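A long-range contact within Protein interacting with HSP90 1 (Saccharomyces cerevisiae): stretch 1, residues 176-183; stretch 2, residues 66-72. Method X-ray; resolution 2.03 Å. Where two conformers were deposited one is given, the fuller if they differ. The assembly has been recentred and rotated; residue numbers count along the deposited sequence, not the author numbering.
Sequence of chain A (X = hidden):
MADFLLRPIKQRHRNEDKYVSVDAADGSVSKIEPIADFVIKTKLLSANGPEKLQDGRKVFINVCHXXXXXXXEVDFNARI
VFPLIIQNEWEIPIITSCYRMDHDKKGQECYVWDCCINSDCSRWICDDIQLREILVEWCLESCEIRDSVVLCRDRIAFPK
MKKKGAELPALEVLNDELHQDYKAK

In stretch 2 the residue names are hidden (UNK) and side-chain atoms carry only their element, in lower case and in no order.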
# COMPACT_ATOMS: atom_id res chain seq x y z
N ASP A 176 -11.68 13.17 8.49
CA ASP A 176 -10.67 13.06 9.55
C ASP A 176 -9.50 12.12 9.14
O ASP A 176 -8.52 11.99 9.89
CB ASP A 176 -11.31 12.59 10.88
CG ASP A 176 -10.59 13.10 12.11
OD1 ASP A 176 -10.68 14.31 12.41
OD2 ASP A 176 -9.91 12.28 12.77
N GLU A 177 -9.60 11.48 7.96
CA GLU A 177 -8.56 10.59 7.43
C GLU A 177 -7.63 11.35 6.48
O GLU A 177 -6.54 10.86 6.17
CB GLU A 177 -9.17 9.37 6.71
CG GLU A 177 -9.83 8.37 7.64
CD GLU A 177 -10.51 7.23 6.91
OE1 GLU A 177 -11.62 7.44 6.37
OE2 GLU A 177 -9.90 6.14 6.84
N LEU A 178 -8.06 12.53 6.00
CA LEU A 178 -7.28 13.34 5.06
C LEU A 178 -6.10 14.04 5.72
O LEU A 178 -6.15 14.30 6.93
CB LEU A 178 -8.18 14.43 4.44
CG LEU A 178 -9.19 14.00 3.38
CD1 LEU A 178 -10.13 15.18 3.01
CD2 LEU A 178 -8.50 13.48 2.12
N HIS A 179 -5.07 14.40 4.91
CA HIS A 179 -3.93 15.23 5.33
C HIS A 179 -4.55 16.51 5.96
O HIS A 179 -5.47 17.09 5.37
CB HIS A 179 -3.08 15.55 4.09
CG HIS A 179 -1.86 16.39 4.33
ND1 HIS A 179 -1.94 17.69 4.80
CD2 HIS A 179 -0.57 16.13 4.02
CE1 HIS A 179 -0.70 18.15 4.83
NE2 HIS A 179 0.16 17.24 4.36
N GLN A 180 -4.07 16.90 7.17
CA GLN A 180 -4.56 18.05 7.95
C GLN A 180 -4.88 19.29 7.08
O GLN A 180 -5.92 19.91 7.27
CB GLN A 180 -3.52 18.45 9.02
CG GLN A 180 -4.10 19.19 10.23
CD GLN A 180 -5.15 18.39 10.96
OE1 GLN A 180 -6.31 18.81 11.07
NE2 GLN A 180 -4.79 17.21 11.47
N ASP A 181 -3.98 19.65 6.13
CA ASP A 181 -4.19 20.85 5.28
C ASP A 181 -5.30 20.68 4.21
O ASP A 181 -5.69 21.65 3.55
CB ASP A 181 -2.88 21.28 4.59
CG ASP A 181 -1.71 21.56 5.53
OD1 ASP A 181 -1.94 21.59 6.76
OD2 ASP A 181 -0.58 21.73 5.04
N TYR A 182 -5.82 19.46 4.06
CA TYR A 182 -6.83 19.19 3.05
C TYR A 182 -8.21 18.87 3.66
O TYR A 182 -9.16 18.65 2.91
CB TYR A 182 -6.35 18.06 2.14
CG TYR A 182 -5.13 18.45 1.33
CD1 TYR A 182 -3.85 18.32 1.85
CD2 TYR A 182 -5.27 18.94 0.04
CE1 TYR A 182 -2.73 18.68 1.11
CE2 TYR A 182 -4.15 19.27 -0.73
CZ TYR A 182 -2.89 19.14 -0.19
OH TYR A 182 -1.81 19.48 -0.96
N LYS A 183 -8.32 18.88 5.00
CA LYS A 183 -9.57 18.66 5.74
C LYS A 183 -10.53 19.84 5.50
O LYS A 183 -10.12 20.85 4.92
CB LYS A 183 -9.29 18.49 7.25
CG LYS A 183 -8.40 17.31 7.63
CD LYS A 183 -8.44 17.04 9.13
CE LYS A 183 -7.51 15.93 9.55
NZ LYS A 183 -7.71 15.58 10.98
N UNK A 66 -0.76 10.34 -3.30
CA UNK A 66 -1.57 11.55 -3.41
C UNK A 66 -1.13 12.55 -2.34
O UNK A 66 -0.79 12.14 -1.22
o UNK A 66 -3.83 12.41 -3.12
c UNK A 66 -3.05 11.23 -3.24
N UNK A 67 -1.18 13.87 -2.63
CA UNK A 67 -0.84 14.86 -1.60
C UNK A 67 -1.92 14.95 -0.50
O UNK A 67 -1.70 15.59 0.53
c UNK A 67 -0.73 16.15 -2.40
c UNK A 67 -1.55 14.53 -3.91
c UNK A 67 -1.72 15.96 -3.53
N UNK A 68 -3.04 14.24 -0.68
CA UNK A 68 -4.20 14.22 0.23
C UNK A 68 -4.06 13.22 1.39
O UNK A 68 -4.87 13.26 2.32
c UNK A 68 -7.53 14.54 -1.85
c UNK A 68 -5.51 15.93 -2.11
c UNK A 68 -6.30 15.05 -1.14
c UNK A 68 -5.46 13.88 -0.60
N UNK A 69 -3.08 12.31 1.31
CA UNK A 69 -2.81 11.31 2.33
C UNK A 69 -1.97 12.01 3.40
O UNK A 69 -1.00 12.71 3.07
c UNK A 69 -2.86 9.38 0.62
c UNK A 69 -1.77 9.02 2.86
c UNK A 69 -2.08 10.04 1.76
N UNK A 70 -2.29 11.82 4.70
CA UNK A 70 -1.42 12.39 5.74
C UNK A 70 0.04 11.94 5.60
O UNK A 70 0.35 10.91 4.98
c UNK A 70 -3.44 11.53 6.71
c UNK A 70 -2.01 11.83 7.04
c UNK A 70 -3.40 11.04 5.29
N UNK A 71 0.93 12.74 6.14
CA UNK A 71 2.35 12.43 6.09
C UNK A 71 2.95 12.58 7.51
O UNK A 71 2.33 13.24 8.36
c UNK A 71 5.49 15.40 4.55
c UNK A 71 3.08 13.29 5.04
n UNK A 71 6.26 16.50 3.88
c UNK A 71 3.14 14.78 5.32
c UNK A 71 4.00 15.52 4.30
N UNK A 72 4.08 11.89 7.85
CA UNK A 72 4.66 12.07 9.20
C UNK A 72 4.96 13.55 9.49
O UNK A 72 5.33 14.31 8.58
c UNK A 72 5.73 10.27 8.03
c UNK A 72 5.98 11.27 9.10
c UNK A 72 4.94 11.04 7.01

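Position 66 carries two side-chain atoms, a carbon bonded to CA and an oxygen beyond it, and neither reaches stretch 1. One carbon ending in a hydroxyl oxygen is Ser66. Its value is local: it opens a type I beta turn that runs to position 69, and its OG accepts a hydrogen bond from the backbone N of position 68 at 3.2 Å, so a short polar side chain steadies the turn from within.

At position 67 three carbons close a ring onto the backbone nitrogen. The carbonyl O of position 67 lies 3.3 Å from Tyr182 CE1, while CB of position 67 is 3.8 Å from Tyr182 OH, so both backbone and ring border the tyrosine. The closed ring identifies Pro67. A phi of -71° suits the second place of a type I turn, and a proline ring favours that value.

Position 68 has four carbons in a chain that forks at the second. Its CA-to-CB bond points sideways, but the end of the side chain comes nearer to stretch 1, and one carbon of the fork at position 68 lies 3.7 Å from Tyr182 CD2. CB of position 68 is 4.1 Å from Leu178 CD2. The pattern is that of leucine: Leu68. A flexible, wholly apolar side chain suits a place where it meets both a leucine and an aromatic ring. Its chi1 of -94° falls between the usual wells.

Position 69 shows one carbon carrying two more, a fork directly at CB. The CA-to-CB bond points away from stretch 1, and what the position offers the contact is backbone: O of position 69 lies 3.6 Å from His179 CD2, at the edge of the imidazole and near the ring plane. The fork makes it Val69, whose compact side chain is buried, as suits an apolar residue. Val69 N also closes the turn with a weak hydrogen bond to Ser66 O at 3.4 Å.

Three carbons again return to the backbone nitrogen at position 70. A ring carbon of position 70 packs 3.2 Å from Glu177 O and 3.8 Å from His179 N. This is Pro70. The compact, puckered ring packs against the backbone of stretch 1; where the stretches run nearest, the CA atoms of Pro70 and His179 are 3.8 Å apart.

Position 71 has four carbons in a row ending in nitrogen. The second carbon of the position 71 side chain lies 4.0 Å from His179 NE2, whereas the end leads away. This is Lys71. The long aliphatic stem can thus border the histidine while NZ finds its hydrogen bond elsewhere in the structure.

At position 72 three carbons form a ring with the backbone nitrogen, out of reach of stretch 1: Pro72. Its phi of -55° is one the proline ring favours, so it suits this extended backbone beyond the contact.

The contact is fastened by one hydrogen bond across the stretches, from His179 N to Leu68 O, at 2.8 Å and nearly straight at 169°. Around it, Leu178 and Tyr182 pack against Leu68, Pro67 borders the tyrosine, and Pro70 fits against the backbone of stretch 1. Asp181 N donates to His179 ND1 at 3.1 Å, helping to hold the imidazole beside the turn.

Stretch 2 66-72: SPLVPKP
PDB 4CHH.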